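Local coordinates for protein L-glyceraldehyde 3-phosphate reductase (Clostridium beijerinckii, PDB 6HG6) that binds NADPH in a TIM-barrel fold and probably uses it to reduce aldehydes, as an aldo-keto reductase linked to furfural detoxification, at residues Arg139-Pro142 against Asp143-Leu146; Pro224-Gln227 against Gly228-Thr231; Gly275-Leu278 against Ala279-Ala282. All blocks are in the same frame, centred on the assembly; numbering follows the deposited sequence.

Contact 1 of 3, residues Arg139-Pro142 against Asp143-Leu146; sequences RMDP and DTPL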
loop_
_atom_site.group_PDB
_atom_site.type_symbol
_atom_site.label_atom_id
_atom_site.label_comp_id
_atom_site.label_asym_id
_atom_site.label_seq_id
_atom_site.Cartn_x
_atom_site.Cartn_y
_atom_site.Cartn_z
ATOM N N ARG A 139 9.318 -1.651 8.742
ATOM C CA ARG A 139 9.896 -0.349 9.122
ATOM C C ARG A 139 11.388 -0.546 9.386
ATOM O O ARG A 139 11.834 -1.696 9.613
ATOM C CB ARG A 139 9.235 0.227 10.376
ATOM C CG ARG A 139 9.258 -0.721 11.579
ATOM C CD ARG A 139 9.351 -0.021 12.901
ATOM N NE ARG A 139 9.011 -0.868 14.054
ATOM C CZ ARG A 139 8.722 -0.405 15.250
ATOM N NH1 ARG A 139 8.774 0.892 15.507
ATOM N NH2 ARG A 139 8.403 -1.231 16.231
ATOM N N MET A 140 12.122 0.547 9.424
ATOM C CA MET A 140 13.554 0.471 9.742
ATOM C C MET A 140 13.751 0.057 11.214
ATOM O O MET A 140 12.986 0.471 12.092
ATOM C CB MET A 140 14.230 1.813 9.476
ATOM C CG MET A 140 14.140 2.244 8.026
ATOM S SD MET A 140 15.063 3.739 7.672
ATOM C CE MET A 140 14.069 5.025 8.428
ATOM N N ASP A 141 14.777 -0.737 11.471
ATOM C CA ASP A 141 15.219 -1.054 12.837
ATOM C C ASP A 141 16.680 -0.668 12.940
ATOM O O ASP A 141 17.558 -1.470 12.624
ATOM C CB ASP A 141 15.052 -2.535 13.161
ATOM C CG ASP A 141 15.458 -2.820 14.597
ATOM O OD1 ASP A 141 15.796 -1.852 15.319
ATOM O OD2 ASP A 141 15.443 -4.020 14.967
ATOM N N PRO A 142 17.003 0.535 13.417
ATOM C CA PRO A 142 18.401 0.931 13.506
ATOM C C PRO A 142 19.166 0.145 14.574
ATOM O O PRO A 142 20.364 0.260 14.592
ATOM C CB PRO A 142 18.325 2.440 13.810
ATOM C CG PRO A 142 16.956 2.608 14.483
ATOM C CD PRO A 142 16.061 1.610 13.791
ATOM N N ASP A 143 18.485 -0.649 15.405
ATOM C CA ASP A 143 19.138 -1.448 16.477
ATOM C C ASP A 143 19.465 -2.872 15.998
ATOM O O ASP A 143 20.043 -3.622 16.783
ATOM C CB ASP A 143 18.301 -1.395 17.755
ATOM C CG ASP A 143 18.220 0.034 18.298
ATOM O OD1 ASP A 143 19.293 0.668 18.513
ATOM O OD2 ASP A 143 17.100 0.565 18.378
ATOM N N THR A 144 19.027 -3.270 14.808
ATOM C CA THR A 144 19.411 -4.572 14.180
ATOM C C THR A 144 20.256 -4.228 12.964
ATOM O O THR A 144 19.869 -3.356 12.185
ATOM C CB THR A 144 18.206 -5.386 13.716
ATOM O OG1 THR A 144 17.389 -5.694 14.845
ATOM C CG2 THR A 144 18.574 -6.687 13.023
ATOM N N PRO A 145 21.381 -4.921 12.712
ATOM C CA PRO A 145 22.151 -4.654 11.499
ATOM C C PRO A 145 21.232 -4.839 10.289
ATOM O O PRO A 145 20.432 -5.782 10.204
ATOM C CB PRO A 145 23.312 -5.667 11.543
ATOM C CG PRO A 145 23.403 -6.056 12.983
ATOM C CD PRO A 145 21.983 -5.991 13.523
ATOM N N LEU A 146 21.300 -3.883 9.364
ATOM C CA LEU A 146 20.464 -3.948 8.163
ATOM C C LEU A 146 20.716 -5.272 7.433
ATOM O O LEU A 146 19.773 -5.852 6.923
ATOM C CB LEU A 146 20.795 -2.749 7.277
ATOM C CG LEU A 146 19.937 -2.634 6.021
ATOM C CD1 LEU A 146 18.450 -2.566 6.322
ATOM C CD2 LEU A 146 20.356 -1.400 5.234
HETATM O O HOH W 1 14.968 -0.177 17.112
HETATM O O HOH W 2 20.225 2.665 16.998
#
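Asp141 uses both carboxylate oxygens to hold the last two residues of the turn it begins. One accepts a backbone N-H, Asp143 N to Asp141 OD1 2.9 Å, while the other receives a hydroxyl, Thr144 OG1 to Asp141 OD2 2.6 Å. Neither donor lies in the plane of the carboxylate: each meets its oxygen from above it, by just over 50°. The torsion responsible is chi1 of Asp141, -178°, which sets CG opposite the backbone N and beside the carbonyl carbon, so that the short side chain folds forward over the chain ahead. Thr144 answers with OG1 beside its own backbone N, and the two side chains cross at about a right angle.

Further out, the carboxylate of Asp143 stands 74° from that of Asp141, with Asp141 OD1 and Asp143 OD2 4.1 Å apart. A water donates to both Asp141 OD1 and Asp143 OD2, 2.6 Å from each, and probably softens the repulsion between these like charges. Pro142 suits the bend because its ring holds phi close to what the second residue of a type I turn needs. Phe110 touches Asp141, and earlier in the segment Arg139 forms a salt bridge with Asp109.

The backbone bond from Thr144 N to Asp141 O, 3.2 Å, closes a type I beta turn. It lies at the surface in the loop between barrel strand 132-137 and helix 146-158, just before Pro145 at that helix's N-cap.

Contact 2 of 3, residues Pro224-Gln227 against Gly228-Thr231; sequences PLAQ and GTLT. With NDP (NADPH dihydro-nicotinamide-adenine-dinucleotide phosphate), chain B.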
loop_
_atom_site.group_PDB
_atom_site.type_symbol
_atom_site.label_atom_id
_atom_site.label_comp_id
_atom_site.label_asym_id
_atom_site.label_seq_id
_atom_site.Cartn_x
_atom_site.Cartn_y
_atom_site.Cartn_z
ATOM N N PRO A 224 -3.031 8.048 1.430
ATOM C CA PRO A 224 -3.156 9.203 0.532
ATOM C C PRO A 224 -4.255 10.203 0.924
ATOM O O PRO A 224 -4.232 11.319 0.400
ATOM C CB PRO A 224 -3.572 8.557 -0.793
ATOM C CG PRO A 224 -4.257 7.266 -0.358
ATOM C CD PRO A 224 -3.386 6.785 0.772
ATOM N N LEU A 225 -5.225 9.796 1.770
ATOM C CA LEU A 225 -6.337 10.693 2.168
ATOM C C LEU A 225 -6.064 11.326 3.525
ATOM O O LEU A 225 -6.943 12.066 3.996
ATOM C CB LEU A 225 -7.682 9.970 2.092
ATOM C CG LEU A 225 -7.952 9.306 0.745
ATOM C CD1 LEU A 225 -9.278 8.559 0.734
ATOM C CD2 LEU A 225 -7.877 10.309 -0.392
ATOM N N ALA A 226 -4.854 11.172 4.060
ATOM C CA ALA A 226 -4.377 11.888 5.267
ATOM C C ALA A 226 -5.437 11.863 6.385
ATOM O O ALA A 226 -5.915 12.947 6.759
ATOM C CB ALA A 226 -4.023 13.300 4.868
ATOM N N GLN A 227 -5.786 10.662 6.867
ATOM C CA GLN A 227 -6.764 10.397 7.969
ATOM C C GLN A 227 -8.104 11.107 7.735
ATOM O O GLN A 227 -8.631 11.699 8.689
ATOM C CB GLN A 227 -6.247 10.836 9.340
ATOM C CG GLN A 227 -5.060 10.040 9.863
ATOM C CD GLN A 227 -3.736 10.751 9.714
ATOM O OE1 GLN A 227 -3.527 11.566 8.806
ATOM N NE2 GLN A 227 -2.823 10.451 10.625
ATOM N N GLY A 228 -8.651 11.040 6.524
ATOM C CA GLY A 228 -9.953 11.636 6.177
ATOM C C GLY A 228 -9.877 13.133 5.928
ATOM O O GLY A 228 -10.920 13.714 5.529
ATOM N N THR A 229 -8.730 13.785 6.144
ATOM C CA THR A 229 -8.613 15.257 5.907
ATOM C C THR A 229 -8.686 15.548 4.410
ATOM O O THR A 229 -9.118 16.655 4.065
ATOM C CB THR A 229 -7.365 15.899 6.519
ATOM O OG1 THR A 229 -6.171 15.309 5.981
ATOM C CG2 THR A 229 -7.381 15.793 8.032
ATOM N N LEU A 230 -8.325 14.603 3.540
ATOM C CA LEU A 230 -8.443 14.814 2.067
ATOM C C LEU A 230 -9.684 14.084 1.535
ATOM O O LEU A 230 -9.578 13.377 0.527
ATOM C CB LEU A 230 -7.147 14.417 1.361
ATOM C CG LEU A 230 -5.932 15.306 1.644
ATOM C CD1 LEU A 230 -4.627 14.581 1.293
ATOM C CD2 LEU A 230 -6.035 16.634 0.905
ATOM N N THR A 231 -10.830 14.296 2.195
ATOM C CA THR A 231 -12.171 13.763 1.811
ATOM C C THR A 231 -13.226 14.844 2.070
ATOM O O THR A 231 -12.837 15.966 2.445
ATOM C CB THR A 231 -12.538 12.490 2.592
ATOM O OG1 THR A 231 -12.854 12.831 3.944
ATOM C CG2 THR A 231 -11.442 11.441 2.580
HETATM P PA NDP B . -6.653 5.982 2.731
HETATM O O1A NDP B . -5.818 7.174 3.063
HETATM O O2A NDP B . -7.059 5.596 1.345
HETATM O O5B NDP B . -7.947 5.948 3.686
HETATM C C5B NDP B . -8.919 4.880 3.529
HETATM C C4B NDP B . -10.201 5.266 4.219
HETATM O O4B NDP B . -10.643 6.535 3.672
HETATM C C3B NDP B . -11.395 4.316 4.045
HETATM O O3B NDP B . -11.443 3.278 5.020
HETATM C C2B NDP B . -12.562 5.282 4.200
HETATM O O2B NDP B . -12.725 5.524 5.594
HETATM C C1B NDP B . -12.040 6.535 3.507
HETATM N N9A NDP B . -12.299 6.621 2.075
HETATM C C8A NDP B . -11.785 5.825 1.082
HETATM N N7A NDP B . -12.157 6.184 -0.122
HETATM C C5A NDP B . -12.968 7.290 0.087
HETATM C C6A NDP B . -13.671 8.131 -0.798
HETATM N N6A NDP B . -13.666 7.979 -2.120
HETATM N N1A NDP B . -14.381 9.157 -0.260
HETATM C C2A NDP B . -14.380 9.305 1.072
HETATM N N3A NDP B . -13.752 8.582 1.998
HETATM C C4A NDP B . -13.053 7.578 1.437
HETATM O O3 NDP B . -5.841 4.676 3.232
HETATM P PN NDP B . -5.483 4.032 4.654
HETATM O O1N NDP B . -6.654 3.206 5.069
HETATM O O2N NDP B . -4.919 5.051 5.590
HETATM O O5D NDP B . -4.282 3.049 4.214
HETATM C C5D NDP B . -4.476 2.239 3.026
HETATM C C4D NDP B . -3.604 1.009 3.119
HETATM O O4D NDP B . -2.224 1.410 3.192
HETATM C C3D NDP B . -3.776 0.141 4.363
HETATM O O3D NDP B . -4.937 -0.670 4.252
HETATM C C2D NDP B . -2.456 -0.638 4.328
HETATM O O2D NDP B . -2.534 -1.684 3.395
HETATM C C1D NDP B . -1.461 0.424 3.870
HETATM N N1N NDP B . -0.747 1.058 5.007
HETATM C C2N NDP B . 0.591 0.811 5.193
HETATM C C3N NDP B . 1.244 1.130 6.352
HETATM C C7N NDP B . 2.712 0.817 6.476
HETATM O O7N NDP B . 3.304 0.173 5.589
HETATM N N7N NDP B . 3.324 1.235 7.583
HETATM C C4N NDP B . 0.440 1.787 7.440
HETATM C C5N NDP B . -0.930 2.188 7.057
HETATM C C6N NDP B . -1.426 1.892 5.876
HETATM P P2B NDP B . -14.221 5.829 6.123
HETATM O O1X NDP B . -15.297 5.189 5.268
HETATM O O2X NDP B . -14.227 5.281 7.542
HETATM O O3X NDP B . -14.270 7.349 6.079
#
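Thr229 folds its hydroxyl back onto the carbonyl of Ala226, giving a very short hydrogen bond from Thr229 OG1 to Ala226 O of 2.5 Å. With chi1 at 60°, OG1 sits between its own backbone N and carbonyl carbon, from where it reaches Ala226 O; CG2 is turned beside the backbone N. The same oxygen also accepts Thr229 N at 3.0 Å, from well above the carbonyl plane, and two donors thus grip one acceptor. This closes a type I' beta turn, whose inner residues Gln227 and Gly228 both have positive phi. Glycine suits the second of these places because it adopts positive phi easily. One residue further out, Leu230 N donates to Leu225 O.

Leu230 brings CD1 against Ala226 CB (3.8 Å) and Pro224 O (3.4 Å). The small methyl of Ala226 thus meets both this branch and the hydroxyl of Thr229, Ala226 CB lying 3.1 Å from Thr229 OG1.

Leu225 faces the cofactor. Its CG lies beside the backbone N and anti to the carbonyl carbon (chi1 -53°), and chi2 of 178° extends CD1 to 3.7 Å from C8A of the NADPH adenine, while Leu225 N donates to phosphate oxygen O1A at 3.0 Å. Pro224 brings CD and CG up to the same phosphate. Thr231 divides its two branches: OG1 donates to Gly228 O and is also hydrogen-bonded to Lys233 N, and Thr231 CG2 approaches adenine N3A at 3.7 Å.

The loop follows barrel strand 218-222. Helix 278-286 packs on it through Ala282 and Leu283, helix 258-273 meets Thr229 with Ile264 and Leu230 with Leu267, and Phe199 of another loop lies against both Thr229 and Leu230.

Contact 3 of 3, residues Gly275-Leu278 against Ala279-Ala282; sequences GQTL and AQMA. With NDP (NADPH dihydro-nicotinamide-adenine-dinucleotide phosphate), chain B.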
loop_
_atom_site.group_PDB
_atom_site.type_symbol
_atom_site.label_atom_id
_atom_site.label_comp_id
_atom_site.label_asym_id
_atom_site.label_seq_id
_atom_site.Cartn_x
_atom_site.Cartn_y
_atom_site.Cartn_z
ATOM N N GLY A 275 -13.529 18.306 -11.902
ATOM C CA GLY A 275 -14.618 17.318 -11.994
ATOM C C GLY A 275 -14.373 16.152 -11.058
ATOM O O GLY A 275 -14.862 15.073 -11.343
ATOM N N GLN A 276 -13.607 16.355 -9.982
ATOM C CA GLN A 276 -13.276 15.307 -8.999
ATOM C C GLN A 276 -13.732 15.704 -7.589
ATOM O O GLN A 276 -13.801 16.913 -7.283
ATOM C CB GLN A 276 -11.758 15.128 -8.933
ATOM C CG GLN A 276 -11.111 14.574 -10.203
ATOM C CD GLN A 276 -9.679 14.159 -9.952
ATOM O OE1 GLN A 276 -8.812 14.987 -9.682
ATOM N NE2 GLN A 276 -9.406 12.861 -10.041
ATOM N N THR A 277 -13.966 14.706 -6.734
ATOM C CA THR A 277 -14.076 14.923 -5.275
ATOM C C THR A 277 -12.654 15.213 -4.774
ATOM O O THR A 277 -11.676 14.853 -5.490
ATOM C CB THR A 277 -14.634 13.684 -4.561
ATOM O OG1 THR A 277 -13.746 12.607 -4.850
ATOM C CG2 THR A 277 -16.059 13.351 -4.954
ATOM N N LEU A 278 -12.531 15.783 -3.575
ATOM C CA LEU A 278 -11.211 16.014 -2.937
ATOM C C LEU A 278 -10.473 14.676 -2.823
ATOM O O LEU A 278 -9.297 14.600 -3.229
ATOM C CB LEU A 278 -11.395 16.702 -1.583
ATOM C CG LEU A 278 -10.100 16.922 -0.800
ATOM C CD1 LEU A 278 -9.040 17.580 -1.672
ATOM C CD2 LEU A 278 -10.361 17.776 0.429
ATOM N N ALA A 279 -11.135 13.619 -2.344
ATOM C CA ALA A 279 -10.528 12.277 -2.211
ATOM C C ALA A 279 -9.961 11.842 -3.558
ATOM O O ALA A 279 -8.799 11.351 -3.605
ATOM C CB ALA A 279 -11.531 11.257 -1.724
ATOM N N GLN A 280 -10.751 11.996 -4.618
ATOM C CA GLN A 280 -10.314 11.579 -5.971
ATOM C C GLN A 280 -9.080 12.385 -6.389
ATOM O O GLN A 280 -8.139 11.772 -6.894
ATOM C CB GLN A 280 -11.424 11.726 -6.989
ATOM C CG GLN A 280 -12.443 10.606 -6.919
ATOM C CD GLN A 280 -13.542 10.862 -7.920
ATOM O OE1 GLN A 280 -13.977 11.993 -8.106
ATOM N NE2 GLN A 280 -13.873 9.811 -8.662
ATOM N N MET A 281 -9.055 13.696 -6.127
ATOM C CA MET A 281 -7.887 14.508 -6.535
ATOM C C MET A 281 -6.670 14.095 -5.706
ATOM O O MET A 281 -5.549 14.065 -6.243
ATOM C CB MET A 281 -8.123 15.994 -6.339
ATOM C CG MET A 281 -6.963 16.780 -6.853
ATOM S SD MET A 281 -7.209 18.552 -6.744
ATOM C CE MET A 281 -6.883 18.820 -4.997
ATOM N N ALA A 282 -6.876 13.794 -4.422
ATOM C CA ALA A 282 -5.786 13.396 -3.516
ATOM C C ALA A 282 -5.143 12.112 -4.050
ATOM O O ALA A 282 -3.908 12.001 -3.951
ATOM C CB ALA A 282 -6.301 13.240 -2.095
HETATM P PA NDP B . -6.653 5.982 2.731
HETATM O O1A NDP B . -5.818 7.174 3.063
HETATM O O2A NDP B . -7.059 5.596 1.345
HETATM O O5B NDP B . -7.947 5.948 3.686
HETATM C C5B NDP B . -8.919 4.880 3.529
HETATM C C4B NDP B . -10.201 5.266 4.219
HETATM O O4B NDP B . -10.643 6.535 3.672
HETATM C C3B NDP B . -11.395 4.316 4.045
HETATM O O3B NDP B . -11.443 3.278 5.020
HETATM C C2B NDP B . -12.562 5.282 4.200
HETATM O O2B NDP B . -12.725 5.524 5.594
HETATM C C1B NDP B . -12.040 6.535 3.507
HETATM N N9A NDP B . -12.299 6.621 2.075
HETATM C C8A NDP B . -11.785 5.825 1.082
HETATM N N7A NDP B . -12.157 6.184 -0.122
HETATM C C5A NDP B . -12.968 7.290 0.087
HETATM C C6A NDP B . -13.671 8.131 -0.798
HETATM N N6A NDP B . -13.666 7.979 -2.120
HETATM N N1A NDP B . -14.381 9.157 -0.260
HETATM C C2A NDP B . -14.380 9.305 1.072
HETATM N N3A NDP B . -13.752 8.582 1.998
HETATM C C4A NDP B . -13.053 7.578 1.437
HETATM O O3 NDP B . -5.841 4.676 3.232
HETATM P PN NDP B . -5.483 4.032 4.654
HETATM O O1N NDP B . -6.654 3.206 5.069
HETATM O O2N NDP B . -4.919 5.051 5.590
HETATM O O5D NDP B . -4.282 3.049 4.214
HETATM C C5D NDP B . -4.476 2.239 3.026
HETATM C C4D NDP B . -3.604 1.009 3.119
HETATM O O4D NDP B . -2.224 1.410 3.192
HETATM C C3D NDP B . -3.776 0.141 4.363
HETATM O O3D NDP B . -4.937 -0.670 4.252
HETATM C C2D NDP B . -2.456 -0.638 4.328
HETATM O O2D NDP B . -2.534 -1.684 3.395
HETATM C C1D NDP B . -1.461 0.424 3.870
HETATM N N1N NDP B . -0.747 1.058 5.007
HETATM C C2N NDP B . 0.591 0.811 5.193
HETATM C C3N NDP B . 1.244 1.130 6.352
HETATM C C7N NDP B . 2.712 0.817 6.476
HETATM O O7N NDP B . 3.304 0.173 5.589
HETATM N N7N NDP B . 3.324 1.235 7.583
HETATM C C4N NDP B . 0.440 1.787 7.440
HETATM C C5N NDP B . -0.930 2.188 7.057
HETATM C C6N NDP B . -1.426 1.892 5.876
HETATM P P2B NDP B . -14.221 5.829 6.123
HETATM O O1X NDP B . -15.297 5.189 5.268
HETATM O O2X NDP B . -14.227 5.281 7.542
HETATM O O3X NDP B . -14.270 7.349 6.079
HETATM O O HOH W 3 -15.945 12.771 -9.551
#
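Thr277 has chi1 at 59°, holding OG1 between its backbone N and carbonyl carbon, and Gln280 runs extended beyond CG (chi2 178°); together they close a capping box at the start of helix 278-286. Thr277 OG1 accepts Gln280 N at 3.1 Å. In return, Gln280 OE1 accepts Thr277 N at 3.0 Å, in the plane of the amide and on a lone pair, with a nearly straight N-H···O angle of 168°. Threonine fits an N-cap because its short hydroxyl can satisfy an amide of the first turn; glutamine is long enough to reach back over it. Glu307, an NADPH-binding residue, bonds through OE2 to Thr277 OG1 and through its backbone O to Gln280 NE2.

Gln276 OE1 lies against CA and CB of Met281 and is bonded to Arg274 NE, while Gln276 NE2 is bonded to Ser284 OG. Leu278 and Met281 meet on the face packed against helix 258-273. Ala279, with only a methyl, lets the adenine come close, its CB 3.8 Å from N1A. Ahead of the cap, Gly275 ends the preceding helix in a Schellman motif, and one water donates both to its O and, at 2.6 Å, to Gln280 OE1.

How the contacts relate
From the N terminus, contact 1 comes first, bending the loop between strand 132-137 and helix 146-158. Contact 2 follows in the loop after strand 218-222, and contact 3 joins helix 258-273 to helix 278-286. The three lie in series, each a local turn or cap, with none nested or crossing. Contact 1 stands apart, its centre about 30 Å from that of contact 2 and on the opposite side of the chain's centre from contact 3. Contacts 2 and 3 touch: Leu225 CD2 lies 3.5 Å from Ala279 O, and Leu278 packs against Leu230 and Thr231. Together they tie the loop after strand 218-222 to helix 278-286, both bordering NADPH.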